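PDB 3GD5: ornithine carbamoyltransferase from Gloeobacter violaceus, which probably catalyses the reversible transfer of the carbamoyl group from carbamoyl phosphate to the side-chain nitrogen of ornithine, giving citrulline and phosphate in arginine biosynthesis. Local coordinates for residues V269-C272 with L273-R277. Sequence-based numbering, arbitrary orientation.
Sequences VLHC and LPAHR
The HCLP motif of ornithine carbamoyltransferases bends the chain sharply as it leaves strand 268-271, an outermost strand of the parallel sheet in the ornithine-binding domain, and His271 reaches round the bend to Pro274 and Ala275. A chi1 of -172° swings CG away from the backbone N and carries the imidazole alongside the following loop. Its NE2 donates to Pro274 O at 3.0 Å; the bond is bent, 139° at the hydrogen, and the donor lies above the carbonyl plane. Over one ring face sits Ala275 CB, 3.8 Å from the ring centroid, in a CH-pi contact offset toward the CE1 side, where CB is 3.5 Å from CE1. The small methyl of Ala275 can approach the ring face closely while the neighbouring carbonyl takes the N-H.

The bend is built into the backbone: Leu273 has a positive phi (73°), unusual for any residue other than glycine, and the Leu273-Pro274 peptide is cis, an isomer that proline accepts at far lower cost than other residues. Leu273 CD2 comes within 4.1 Å of His271 CD2, and its hydrophobic branch also packs on Ile293 and Trp294 of helix 293-312. Cys272 turns the other way, its side chain about 3 Å from those of Asp232 and Gln140 (nearest atoms); as in related enzymes, Cys272, Leu273 and Gln140 probably bind carbamoyl phosphate and Asp232 ornithine.

Donation from NE2 fixes a proton on that nitrogen and ties the strand end to the carbonyl just beyond the cis bond, so the buried imidazole probably helps to hold the Cys272-Leu273 bend in shape beside the substrates.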
ATOM      1  N   VAL A 269     -26.319 -29.105  14.897  1.00 44.73           N
ATOM      2  CA  VAL A 269     -26.020 -27.963  14.032  1.00 42.48           C
ATOM      3  C   VAL A 269     -24.516 -27.838  13.791  1.00 40.98           C
ATOM      4  O   VAL A 269     -23.733 -27.732  14.737  1.00 39.23           O
ATOM      5  CB  VAL A 269     -26.524 -26.631  14.643  1.00 42.97           C
ATOM      6  CG1 VAL A 269     -26.135 -25.466  13.740  1.00 41.47           C
ATOM      7  CG2 VAL A 269     -28.035 -26.672  14.815  1.00 42.77           C
ATOM      8  N   LEU A 270     -24.119 -27.859  12.520  1.00 37.94           N
ATOM      9  CA  LEU A 270     -22.709 -27.741  12.153  1.00 38.16           C
ATOM     10  C   LEU A 270     -22.439 -26.486  11.338  1.00 36.19           C
ATOM     11  O   LEU A 270     -23.278 -26.047  10.552  1.00 37.20           O
ATOM     12  CB  LEU A 270     -22.246 -28.960  11.338  1.00 36.43           C
ATOM     13  CG  LEU A 270     -22.233 -30.333  12.017  1.00 36.94           C
ATOM     14  CD1 LEU A 270     -21.569 -31.356  11.107  1.00 35.47           C
ATOM     15  CD2 LEU A 270     -21.491 -30.241  13.337  1.00 36.91           C
ATOM     16  N   HIS A 271     -21.262 -25.906  11.544  1.00 35.07           N
ATOM     17  CA  HIS A 271     -20.839 -24.720  10.803  1.00 34.21           C
ATOM     18  C   HIS A 271     -19.324 -24.837  10.675  1.00 32.64           C
ATOM     19  O   HIS A 271     -18.623 -24.958  11.672  1.00 33.78           O
ATOM     20  CB  HIS A 271     -21.230 -23.437  11.556  1.00 33.41           C
ATOM     21  CG  HIS A 271     -20.998 -22.182  10.770  1.00 34.26           C
ATOM     22  ND1 HIS A 271     -21.964 -21.208  10.619  1.00 33.97           N
ATOM     23  CD2 HIS A 271     -19.901 -21.731  10.112  1.00 31.98           C
ATOM     24  CE1 HIS A 271     -21.471 -20.211   9.905  1.00 32.30           C
ATOM     25  NE2 HIS A 271     -20.222 -20.502   9.587  1.00 34.10           N
ATOM     26  N   CYS A 272     -18.818 -24.827   9.447  1.00 33.75           N
ATOM     27  CA  CYS A 272     -17.377 -24.954   9.224  1.00 34.20           C
ATOM     28  C   CYS A 272     -16.526 -23.757   9.697  1.00 33.47           C
ATOM     29  O   CYS A 272     -15.314 -23.890   9.821  1.00 32.75           O
ATOM     30  CB  CYS A 272     -17.101 -25.218   7.743  1.00 34.59           C
ATOM     31  SG  CYS A 272     -17.728 -23.935   6.657  1.00 36.46           S
ATOM     32  N   LEU A 273     -17.166 -22.608   9.943  1.00 33.35           N
ATOM     33  CA  LEU A 273     -16.512 -21.371  10.413  1.00 33.68           C
ATOM     34  C   LEU A 273     -15.673 -20.634   9.362  1.00 34.29           C
ATOM     35  O   LEU A 273     -15.229 -21.234   8.384  1.00 35.92           O
ATOM     36  CB  LEU A 273     -15.647 -21.664  11.645  1.00 32.28           C
ATOM     37  CG  LEU A 273     -16.392 -22.207  12.874  1.00 35.54           C
ATOM     38  CD1 LEU A 273     -15.411 -22.485  13.995  1.00 33.51           C
ATOM     39  CD2 LEU A 273     -17.455 -21.204  13.327  1.00 34.21           C
ATOM     40  N   PRO A 274     -15.454 -19.314   9.541  1.00 34.29           N
ATOM     41  CA  PRO A 274     -15.934 -18.478  10.647  1.00 34.34           C
ATOM     42  C   PRO A 274     -17.416 -18.237  10.468  1.00 34.71           C
ATOM     43  O   PRO A 274     -17.952 -18.483   9.391  1.00 34.06           O
ATOM     44  CB  PRO A 274     -15.115 -17.192  10.494  1.00 33.21           C
ATOM     45  CG  PRO A 274     -14.958 -17.085   9.010  1.00 32.49           C
ATOM     46  CD  PRO A 274     -14.616 -18.517   8.622  1.00 33.93           C
ATOM     47  N   ALA A 275     -18.076 -17.756  11.515  1.00 35.82           N
ATOM     48  CA  ALA A 275     -19.513 -17.499  11.439  1.00 36.46           C
ATOM     49  C   ALA A 275     -19.874 -16.015  11.519  1.00 37.19           C
ATOM     50  O   ALA A 275     -19.204 -15.238  12.204  1.00 35.27           O
ATOM     51  CB  ALA A 275     -20.223 -18.253  12.557  1.00 36.15           C
ATOM     52  N   HIS A 276     -20.936 -15.629  10.818  1.00 36.31           N
ATOM     53  CA  HIS A 276     -21.414 -14.256  10.858  1.00 37.61           C
ATOM     54  C   HIS A 276     -22.761 -14.283  11.580  1.00 38.92           C
ATOM     55  O   HIS A 276     -23.809 -14.435  10.940  1.00 39.09           O
ATOM     56  CB  HIS A 276     -21.611 -13.682   9.449  1.00 36.86           C
ATOM     57  CG  HIS A 276     -20.370 -13.673   8.612  1.00 38.64           C
ATOM     58  ND1 HIS A 276     -19.112 -13.476   9.142  1.00 40.10           N
ATOM     59  CD2 HIS A 276     -20.193 -13.844   7.280  1.00 38.08           C
ATOM     60  CE1 HIS A 276     -18.214 -13.535   8.174  1.00 39.30           C
ATOM     61  NE2 HIS A 276     -18.845 -13.758   7.035  1.00 41.01           N
ATOM     62  N   ARG A 277     -22.735 -14.155  12.907  1.00 38.23           N
ATOM     63  CA  ARG A 277     -23.965 -14.173  13.689  1.00 38.97           C
ATOM     64  C   ARG A 277     -24.973 -13.202  13.088  1.00 38.30           C
ATOM     65  O   ARG A 277     -24.612 -12.117  12.635  1.00 37.18           O
ATOM     66  CB  ARG A 277     -23.683 -13.799  15.149  1.00 39.36           C
ATOM     67  CG  ARG A 277     -22.816 -14.807  15.887  1.00 45.50           C
ATOM     68  CD  ARG A 277     -22.335 -14.263  17.237  1.00 45.80           C
ATOM     69  NE  ARG A 277     -21.082 -14.890  17.645  1.00 49.43           N
ATOM     70  CZ  ARG A 277     -20.965 -16.155  18.026  1.00 49.22           C
ATOM     71  NH1 ARG A 277     -22.036 -16.926  18.055  1.00 54.63           N
ATOM     72  NH2 ARG A 277     -19.784 -16.651  18.362  1.00 47.60           N
TER